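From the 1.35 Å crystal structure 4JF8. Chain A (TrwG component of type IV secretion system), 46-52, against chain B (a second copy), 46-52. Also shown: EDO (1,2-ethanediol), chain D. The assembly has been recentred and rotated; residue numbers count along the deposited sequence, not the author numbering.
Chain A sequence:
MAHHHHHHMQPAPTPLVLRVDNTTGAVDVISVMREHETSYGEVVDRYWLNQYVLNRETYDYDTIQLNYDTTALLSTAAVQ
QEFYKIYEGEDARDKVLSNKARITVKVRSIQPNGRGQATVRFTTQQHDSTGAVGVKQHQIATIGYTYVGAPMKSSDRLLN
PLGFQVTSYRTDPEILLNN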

# COMPACT_ATOMS: atom_id res chain seq x y z
N ARG A 46 -6.14 9.69 9.10
CA ARG A 46 -6.79 9.60 7.78
C ARG A 46 -6.03 8.66 6.85
O ARG A 46 -6.64 7.92 6.10
CB ARG A 46 -6.95 10.98 7.14
CG ARG A 46 -8.07 11.81 7.74
CD ARG A 46 -8.21 13.13 7.02
NE ARG A 46 -9.51 13.73 7.33
CZ ARG A 46 -9.80 15.02 7.26
NH1 ARG A 46 -8.88 15.92 6.91
NH2 ARG A 46 -11.02 15.42 7.58
N TYR A 47 -4.69 8.68 6.90
CA TYR A 47 -3.89 7.77 6.08
C TYR A 47 -4.29 6.32 6.37
O TYR A 47 -4.57 5.55 5.44
CB TYR A 47 -2.40 7.98 6.34
CG TYR A 47 -1.53 6.96 5.66
CD1 TYR A 47 -1.20 7.09 4.32
CD2 TYR A 47 -1.08 5.81 6.33
CE1 TYR A 47 -0.41 6.16 3.67
CE2 TYR A 47 -0.29 4.86 5.68
CZ TYR A 47 0.02 5.04 4.35
OH TYR A 47 0.79 4.11 3.69
N TRP A 48 -4.30 5.94 7.64
CA TRP A 48 -4.62 4.56 8.02
C TRP A 48 -6.07 4.18 7.75
O TRP A 48 -6.35 3.08 7.26
CB TRP A 48 -4.20 4.25 9.46
CG TRP A 48 -2.71 4.22 9.55
CD1 TRP A 48 -1.90 5.16 10.13
CD2 TRP A 48 -1.84 3.23 8.98
NE1 TRP A 48 -0.58 4.81 9.95
CE2 TRP A 48 -0.52 3.64 9.24
CE3 TRP A 48 -2.06 2.06 8.25
CZ2 TRP A 48 0.58 2.89 8.79
CZ3 TRP A 48 -0.97 1.33 7.83
CH2 TRP A 48 0.33 1.75 8.10
N LEU A 49 -6.99 5.09 8.04
CA LEU A 49 -8.40 4.84 7.77
C LEU A 49 -8.67 4.67 6.29
O LEU A 49 -9.45 3.80 5.90
CB LEU A 49 -9.25 5.98 8.33
CG LEU A 49 -9.27 6.03 9.87
CD1 LEU A 49 -9.70 7.42 10.36
CD2 LEU A 49 -10.13 4.93 10.49
N ASN A 50 -8.04 5.51 5.49
CA ASN A 50 -8.16 5.40 4.04
C ASN A 50 -7.61 4.05 3.55
O ASN A 50 -8.25 3.36 2.74
CB ASN A 50 -7.41 6.57 3.39
CG ASN A 50 -7.57 6.61 1.90
OD1 ASN A 50 -8.69 6.75 1.39
ND2 ASN A 50 -6.45 6.56 1.16
N GLN A 51 -6.42 3.70 4.02
CA GLN A 51 -5.83 2.43 3.61
C GLN A 51 -6.77 1.30 3.99
O GLN A 51 -6.98 0.35 3.22
CB GLN A 51 -4.49 2.23 4.31
CG GLN A 51 -3.81 0.95 3.89
CD GLN A 51 -2.40 0.77 4.44
OE1 GLN A 51 -2.10 -0.20 5.13
NE2 GLN A 51 -1.54 1.72 4.16
N TYR A 52 -7.37 1.37 5.18
CA TYR A 52 -8.25 0.31 5.63
C TYR A 52 -9.49 0.16 4.74
O TYR A 52 -9.79 -0.95 4.28
CB TYR A 52 -8.68 0.53 7.09
CG TYR A 52 -9.34 -0.70 7.68
CD1 TYR A 52 -8.55 -1.76 8.12
CD2 TYR A 52 -10.73 -0.85 7.72
CE1 TYR A 52 -9.11 -2.92 8.63
CE2 TYR A 52 -11.30 -2.00 8.23
CZ TYR A 52 -10.49 -3.04 8.66
OH TYR A 52 -11.09 -4.17 9.20
N ARG B 46 11.65 2.87 8.39
CA ARG B 46 11.68 1.55 7.75
C ARG B 46 10.38 1.27 6.99
O ARG B 46 10.42 0.70 5.91
CB ARG B 46 11.95 0.43 8.76
CG ARG B 46 13.40 0.35 9.20
CD ARG B 46 13.62 -0.80 10.15
NE ARG B 46 15.04 -1.11 10.25
CZ ARG B 46 15.64 -1.72 11.27
NH1 ARG B 46 14.94 -2.11 12.34
NH2 ARG B 46 16.94 -1.92 11.22
N TYR B 47 9.24 1.68 7.54
CA TYR B 47 7.96 1.51 6.84
C TYR B 47 8.01 2.18 5.47
O TYR B 47 7.68 1.55 4.45
CB TYR B 47 6.81 2.08 7.67
CG TYR B 47 5.49 2.09 6.94
CD1 TYR B 47 4.72 0.94 6.87
CD2 TYR B 47 5.04 3.22 6.26
CE1 TYR B 47 3.51 0.92 6.19
CE2 TYR B 47 3.84 3.21 5.57
CZ TYR B 47 3.09 2.05 5.53
OH TYR B 47 1.90 2.01 4.84
N TRP B 48 8.42 3.44 5.43
CA TRP B 48 8.45 4.18 4.17
C TRP B 48 9.52 3.68 3.20
O TRP B 48 9.26 3.57 2.00
CB TRP B 48 8.56 5.70 4.41
CG TRP B 48 7.28 6.21 4.98
CD1 TRP B 48 7.06 6.62 6.27
CD2 TRP B 48 6.03 6.30 4.30
NE1 TRP B 48 5.74 6.95 6.43
CE2 TRP B 48 5.08 6.76 5.24
CE3 TRP B 48 5.60 6.01 3.00
CZ2 TRP B 48 3.73 6.93 4.90
CZ3 TRP B 48 4.28 6.21 2.68
CH2 TRP B 48 3.36 6.66 3.62
N LEU B 49 10.70 3.35 3.72
CA LEU B 49 11.76 2.81 2.88
C LEU B 49 11.36 1.48 2.27
O LEU B 49 11.65 1.22 1.10
CB LEU B 49 13.04 2.66 3.70
CG LEU B 49 13.67 4.00 4.11
CD1 LEU B 49 14.63 3.82 5.29
CD2 LEU B 49 14.36 4.71 2.94
N ASN B 50 10.74 0.63 3.07
CA ASN B 50 10.24 -0.64 2.58
C ASN B 50 9.20 -0.44 1.48
O ASN B 50 9.24 -1.08 0.42
CB ASN B 50 9.66 -1.44 3.76
CG ASN B 50 9.23 -2.83 3.38
OD1 ASN B 50 10.05 -3.64 2.95
ND2 ASN B 50 7.95 -3.14 3.60
N GLN B 51 8.23 0.44 1.74
CA GLN B 51 7.20 0.70 0.75
C GLN B 51 7.86 1.19 -0.54
O GLN B 51 7.48 0.78 -1.64
CB GLN B 51 6.25 1.77 1.26
CG GLN B 51 5.12 2.05 0.29
CD GLN B 51 4.05 3.00 0.81
OE1 GLN B 51 3.79 4.05 0.22
NE2 GLN B 51 3.46 2.64 1.92
N TYR B 52 8.87 2.05 -0.42
CA TYR B 52 9.52 2.58 -1.60
C TYR B 52 10.21 1.50 -2.43
O TYR B 52 9.99 1.41 -3.64
CB TYR B 52 10.53 3.68 -1.22
CG TYR B 52 10.99 4.47 -2.43
CD1 TYR B 52 10.18 5.47 -2.96
CD2 TYR B 52 12.19 4.17 -3.09
CE1 TYR B 52 10.54 6.18 -4.09
CE2 TYR B 52 12.56 4.88 -4.22
CZ TYR B 52 11.73 5.86 -4.72
OH TYR B 52 12.15 6.59 -5.84
C1 EDO D . 3.30 5.71 8.48
O1 EDO D . 4.35 6.54 8.99
C2 EDO D . 2.02 6.52 8.51
O2 EDO D . 1.65 6.66 9.89

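The two helices, related by an exact two-fold axis, approach no closer than 16.0 Å between their axes and run at 41° to each other, so the direct contacts between them are made by long side chains, and an ethanediol adds a further bridge. The contact is small, burying 183 Å² in total, and each chain contributes the same three residues.

Along chain B, R46(B) lies out of reach of the partner stretch, its guanidinium group engaged elsewhere in the structure. Y47(B) follows with its CA-to-CB bond directed toward chain A and a t rotamer at chi1. Its OH lies 2.6 Å from OH of Y47(A), a short hydrogen bond in which either hydroxyl could be the donor. Tyrosine suits this place because its rigid ring carries a polar tip far from the backbone: the two hydroxyls meet although Y47(A) CA and Y47(B) CA are 13.4 Å apart. The ring is buried, the other stretch covering 55 Å² of the residue; W48(A) CZ2 lies over one face, with W48(A) CH2 3.8 Å from Y47(B) CZ.

The CA-to-CB bond of W48(B), also buried (28 Å² covered), points sideways, but with chi1 in m and chi2 at 107° the end of the indole comes nearer the partner, where W48(B) CH2 lies 3.6 Å from Y47(A) OH. The six-membered ring sits obliquely to the Y47(A) ring. The indole also has a polar role: NE1 of W48(B) donates a hydrogen bond to O1 of the ethanediol at 2.9 Å, while NE1 of W48(A) donates to O2, also at 2.9 Å. The diol, probably from the crystallisation liquor, thus links the two tryptophans.

L49(B) and N50(B) make no contact with the chain A stretch. One turn beyond Y47(B), Q51(B) again points toward the partner, only slightly covered (6 Å²); its t, t chain is long enough to bring a polar amide beside the hydroxyl pair, NE2 lying 3.5 Å from Y47(A) OH.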